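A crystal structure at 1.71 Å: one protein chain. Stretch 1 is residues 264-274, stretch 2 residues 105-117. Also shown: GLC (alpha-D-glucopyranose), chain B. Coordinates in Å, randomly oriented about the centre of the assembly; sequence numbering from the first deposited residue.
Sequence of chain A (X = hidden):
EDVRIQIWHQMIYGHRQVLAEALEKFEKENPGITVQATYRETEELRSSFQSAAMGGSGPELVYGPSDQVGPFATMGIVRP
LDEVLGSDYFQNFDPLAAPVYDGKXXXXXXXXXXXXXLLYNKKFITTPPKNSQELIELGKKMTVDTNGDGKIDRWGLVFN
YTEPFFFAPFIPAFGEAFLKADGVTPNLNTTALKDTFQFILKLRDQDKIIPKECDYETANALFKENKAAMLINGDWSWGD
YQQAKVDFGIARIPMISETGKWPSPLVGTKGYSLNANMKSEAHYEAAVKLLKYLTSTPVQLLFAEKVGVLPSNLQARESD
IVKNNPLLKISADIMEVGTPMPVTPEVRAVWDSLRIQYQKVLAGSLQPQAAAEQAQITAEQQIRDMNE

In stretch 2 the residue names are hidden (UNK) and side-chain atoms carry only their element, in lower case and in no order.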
# COMPACT_ATOMS: atom_id res chain seq x y z
N SER A 264 4.90 -1.42 -12.87
CA SER A 264 3.96 -0.33 -12.67
C SER A 264 3.37 -0.41 -11.27
O SER A 264 2.50 -1.25 -11.02
CB SER A 264 2.85 -0.41 -13.73
OG SER A 264 2.03 0.74 -13.68
N PRO A 265 3.81 0.43 -10.34
CA PRO A 265 3.22 0.40 -8.99
C PRO A 265 1.77 0.83 -9.04
O PRO A 265 1.36 1.60 -9.92
CB PRO A 265 4.08 1.41 -8.21
CG PRO A 265 4.59 2.34 -9.24
CD PRO A 265 4.76 1.54 -10.51
N LEU A 266 0.98 0.32 -8.11
CA LEU A 266 -0.39 0.79 -7.95
C LEU A 266 -0.38 2.06 -7.11
O LEU A 266 0.16 2.07 -6.00
CB LEU A 266 -1.26 -0.28 -7.29
CG LEU A 266 -1.46 -1.47 -8.23
CD1 LEU A 266 -1.99 -2.68 -7.48
CD2 LEU A 266 -2.40 -1.09 -9.38
N VAL A 267 -0.96 3.13 -7.64
CA VAL A 267 -0.93 4.44 -7.01
C VAL A 267 -2.33 4.75 -6.50
O VAL A 267 -3.32 4.53 -7.22
CB VAL A 267 -0.44 5.53 -7.98
CG1 VAL A 267 -0.45 6.91 -7.32
CG2 VAL A 267 0.98 5.18 -8.46
N GLY A 268 -2.42 5.24 -5.27
CA GLY A 268 -3.74 5.53 -4.74
C GLY A 268 -3.68 6.29 -3.43
O GLY A 268 -2.95 7.27 -3.30
N THR A 269 -4.46 5.84 -2.45
CA THR A 269 -4.51 6.52 -1.17
C THR A 269 -4.84 5.51 -0.08
O THR A 269 -5.18 4.36 -0.34
CB THR A 269 -5.54 7.67 -1.18
OG1 THR A 269 -5.33 8.53 -0.05
CG2 THR A 269 -6.98 7.13 -1.13
N LYS A 270 -4.71 5.97 1.16
CA LYS A 270 -5.37 5.34 2.30
C LYS A 270 -6.21 6.43 2.95
O LYS A 270 -5.75 7.57 3.09
CB LYS A 270 -4.34 4.75 3.28
CG LYS A 270 -3.45 3.64 2.65
CD LYS A 270 -2.31 3.24 3.58
CE LYS A 270 -1.21 4.31 3.61
NZ LYS A 270 -0.58 4.52 2.27
N GLY A 271 -7.46 6.12 3.27
CA GLY A 271 -8.33 7.19 3.70
C GLY A 271 -9.44 6.73 4.61
O GLY A 271 -9.56 5.54 4.92
N TYR A 272 -10.26 7.70 5.02
CA TYR A 272 -11.29 7.52 6.04
C TYR A 272 -12.65 7.26 5.42
O TYR A 272 -13.02 7.88 4.41
CB TYR A 272 -11.36 8.76 6.94
CG TYR A 272 -10.07 9.07 7.68
CD1 TYR A 272 -9.81 8.48 8.92
CD2 TYR A 272 -9.13 9.94 7.16
CE1 TYR A 272 -8.65 8.76 9.62
CE2 TYR A 272 -7.95 10.22 7.84
CZ TYR A 272 -7.72 9.62 9.07
OH TYR A 272 -6.56 9.88 9.77
N SER A 273 -13.39 6.33 6.02
CA SER A 273 -14.80 6.11 5.71
C SER A 273 -15.60 6.18 7.00
O SER A 273 -15.07 5.91 8.08
CB SER A 273 -15.04 4.73 5.05
OG SER A 273 -14.31 4.59 3.84
N LEU A 274 -16.88 6.55 6.88
CA LEU A 274 -17.81 6.63 8.00
C LEU A 274 -18.71 5.38 8.04
O LEU A 274 -19.31 5.01 7.04
CB LEU A 274 -18.68 7.88 7.87
CG LEU A 274 -18.05 9.26 8.09
CD1 LEU A 274 -19.09 10.34 7.84
CD2 LEU A 274 -17.52 9.39 9.50
N UNK A 105 -18.63 8.99 -3.47
CA UNK A 105 -17.37 9.05 -2.72
C UNK A 105 -17.56 8.36 -1.38
O UNK A 105 -18.28 8.86 -0.52
c UNK A 105 -16.55 12.67 -5.36
c UNK A 105 -16.93 10.49 -2.48
c UNK A 105 -16.47 11.21 -3.70
n UNK A 105 -15.39 12.05 -5.42
n UNK A 105 -17.22 12.19 -4.32
c UNK A 105 -15.30 11.14 -4.40
N UNK A 106 -16.87 7.24 -1.16
CA UNK A 106 -16.97 6.55 0.12
C UNK A 106 -15.75 6.76 1.01
O UNK A 106 -15.77 6.32 2.17
c UNK A 106 -18.78 4.48 -2.01
c UNK A 106 -20.98 4.42 -0.33
c UNK A 106 -18.60 4.74 -0.66
o UNK A 106 -22.36 3.89 -2.21
c UNK A 106 -20.04 4.20 -2.53
c UNK A 106 -17.21 5.04 -0.10
c UNK A 106 -19.71 4.70 0.17
c UNK A 106 -21.12 4.17 -1.69
N UNK A 107 -14.70 7.41 0.52
CA UNK A 107 -13.45 7.52 1.25
C UNK A 107 -12.79 8.85 0.93
O UNK A 107 -12.85 9.32 -0.21
c UNK A 107 -11.09 6.55 1.36
s UNK A 107 -9.97 5.21 0.91
c UNK A 107 -10.60 3.86 1.91
c UNK A 107 -12.50 6.36 0.87
N UNK A 108 -12.15 9.46 1.93
CA UNK A 108 -11.27 10.60 1.67
C UNK A 108 -9.93 10.33 2.34
O UNK A 108 -9.86 10.11 3.55
c UNK A 108 -11.86 11.94 2.13
c UNK A 108 -10.56 13.43 0.55
c UNK A 108 -10.80 13.04 2.00
c UNK A 108 -12.37 11.88 3.58
N UNK A 109 -8.86 10.36 1.54
CA UNK A 109 -7.53 10.13 2.05
C UNK A 109 -6.81 11.42 2.40
O UNK A 109 -7.11 12.49 1.88
N UNK A 110 -5.84 11.29 3.32
CA UNK A 110 -5.05 12.42 3.77
C UNK A 110 -3.75 12.57 2.99
O UNK A 110 -3.06 13.58 3.16
c UNK A 110 -4.76 12.30 5.27
c UNK A 110 -4.19 10.94 5.68
o UNK A 110 -4.33 9.95 4.93
o UNK A 110 -3.59 10.87 6.78
N UNK A 111 -3.42 11.61 2.13
CA UNK A 111 -2.20 11.68 1.35
C UNK A 111 -2.45 10.97 0.03
O UNK A 111 -3.50 10.36 -0.19
c UNK A 111 -1.01 11.05 2.10
N UNK A 112 -1.49 11.06 -0.87
CA UNK A 112 -1.55 10.33 -2.13
C UNK A 112 -0.24 9.57 -2.29
O UNK A 112 0.83 10.11 -1.99
c UNK A 112 -1.82 11.27 -3.33
c UNK A 112 -1.59 10.58 -4.66
c UNK A 112 -3.26 11.81 -3.25
N UNK A 113 -0.33 8.32 -2.72
CA UNK A 113 0.87 7.53 -2.91
C UNK A 113 0.53 6.06 -2.76
O UNK A 113 -0.10 5.49 -3.65
N UNK A 114 0.92 5.46 -1.65
CA UNK A 114 0.70 4.04 -1.40
C UNK A 114 1.42 3.17 -2.42
O UNK A 114 1.02 2.04 -2.68
o UNK A 114 -0.62 2.30 0.54
c UNK A 114 -0.80 3.72 -1.36
n UNK A 114 -1.85 1.54 -1.19
c UNK A 114 -1.09 2.46 -0.59
N UNK A 115 2.48 3.70 -3.03
CA UNK A 115 3.13 3.09 -4.17
C UNK A 115 4.44 2.43 -3.76
O UNK A 115 5.17 2.94 -2.89
c UNK A 115 4.12 5.35 -4.78
n UNK A 115 3.65 6.16 -3.76
n UNK A 115 5.49 7.04 -4.42
c UNK A 115 5.28 5.92 -5.19
c UNK A 115 4.49 7.16 -3.57
c UNK A 115 3.40 4.13 -5.26
N UNK A 116 4.75 1.30 -4.40
CA UNK A 116 6.01 0.60 -4.17
C UNK A 116 7.13 1.17 -5.03
O UNK A 116 6.90 1.71 -6.12
c UNK A 116 4.67 -3.03 -4.12
c UNK A 116 4.88 -1.62 -3.57
c UNK A 116 5.85 -0.88 -4.49
c UNK A 116 5.41 -1.66 -2.15
N UNK A 117 8.35 1.02 -4.54
CA UNK A 117 9.52 1.55 -5.24
C UNK A 117 10.73 0.76 -4.78
O UNK A 117 10.64 -0.05 -3.86
c UNK A 117 9.70 3.04 -4.95
c UNK A 117 7.89 4.56 -2.55
c UNK A 117 10.17 3.32 -3.53
s UNK A 117 9.62 4.91 -2.88
C1 GLC B . 0.51 -1.67 2.29
C2 GLC B . -0.50 -0.94 1.42
C3 GLC B . -1.77 -1.75 1.17
C4 GLC B . -1.35 -3.13 0.66
C5 GLC B . -0.41 -3.78 1.66
C6 GLC B . 0.03 -5.17 1.19
O2 GLC B . -0.82 0.31 2.06
O3 GLC B . -2.57 -1.08 0.19
O4 GLC B . -2.50 -3.95 0.52
O5 GLC B . 0.75 -2.97 1.78
O6 GLC B . 0.61 -5.91 2.29
O HOH W 1 -17.71 6.59 4.17
O HOH W 2 -5.03 11.80 8.91
O HOH W 3 -2.11 1.73 -4.12
O HOH W 4 -4.42 2.78 -2.84
O HOH W 5 2.24 0.13 -5.40

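Position 105 carries one carbon and then a five-membered ring of three carbons and two nitrogens, out of reach of stretch 1: His105. Position 106 has one carbon and a six-carbon ring bearing an oxygen, Tyr106; its ring leads away, and its backbone serves the contact, O accepting from Ser273 OG at 2.8 Å. At 107 two carbons, a sulfur and a terminal carbon form an unbranched chain: Met107. This flexible thioether lies along the neighbouring strand, SD 3.6 Å from Gly271 N.

Position 108 has four carbons, forked at the first, one arm two carbons long, so it is Ile108. Such beta-branching favours extended backbone, and here N donates to Tyr272 O (3.1 Å) while O accepts from Tyr272 N (2.9 Å). Position 109 has no side-chain atoms and is Gly109. Its CA lies 3.5 Å from Gly271 CA and 3.4 Å from Thr269 OG1; a CB on Gly109 would fall 1.9 Å from Thr269 OG1, a clash.

At 110 two carbons, the second carrying two oxygens, identify a carboxylate, and Asp110 suits the place: OD2 accepts from water 2 at 2.7 Å, and Tyr272 OH donates to the same water at 2.6 Å. Position 111 has a single carbon, Ala111, that stays clear of stretch 1 while the backbone O accepts from Thr269 OG1 at 2.6 Å. At 112 one carbon carries two more: Val112, beta-branched and extended, with CA 3.6 Å from Gly268 O in a CA-H...O contact.

Position 113 is bare, Gly113. Its phi/psi of 154/-107° would jam a CB against the preceding carbonyl, which by itself calls for glycine. At 114 the second of two carbons bears one oxygen and one nitrogen, an amide: Asn114. Donor and acceptor are both used: Asn114 OD1 accepts from Lys270 NZ at 2.8 Å. Asn114 OD1 also accepts from GLC O2 at 2.5 Å, and Asn114 ND2 donates to GLC O3 at 3.0 Å.

Position 115 again shows one carbon and a five-membered ring with two nitrogens, His115; CB packs 4.1 Å from Val267 CG2, while the ring leads away. Four carbons forked at the second make 116 Leu116, whose backbone O touches Pro265 CB at 3.5 Å. Two carbons, a sulfur and a carbon make 117 Met117, beyond contact.

The stretches thus run antiparallel, joined by paired backbone hydrogen bonds at Tyr272 with Ile108 and at Gly268 with Gly113. Facing glycines let the backbones approach closely between these pairs, and the Lys270–Asn114 bond ties the contact to the sugar.

Stretch 2 (105-117) HYMIGDAVGNHLM
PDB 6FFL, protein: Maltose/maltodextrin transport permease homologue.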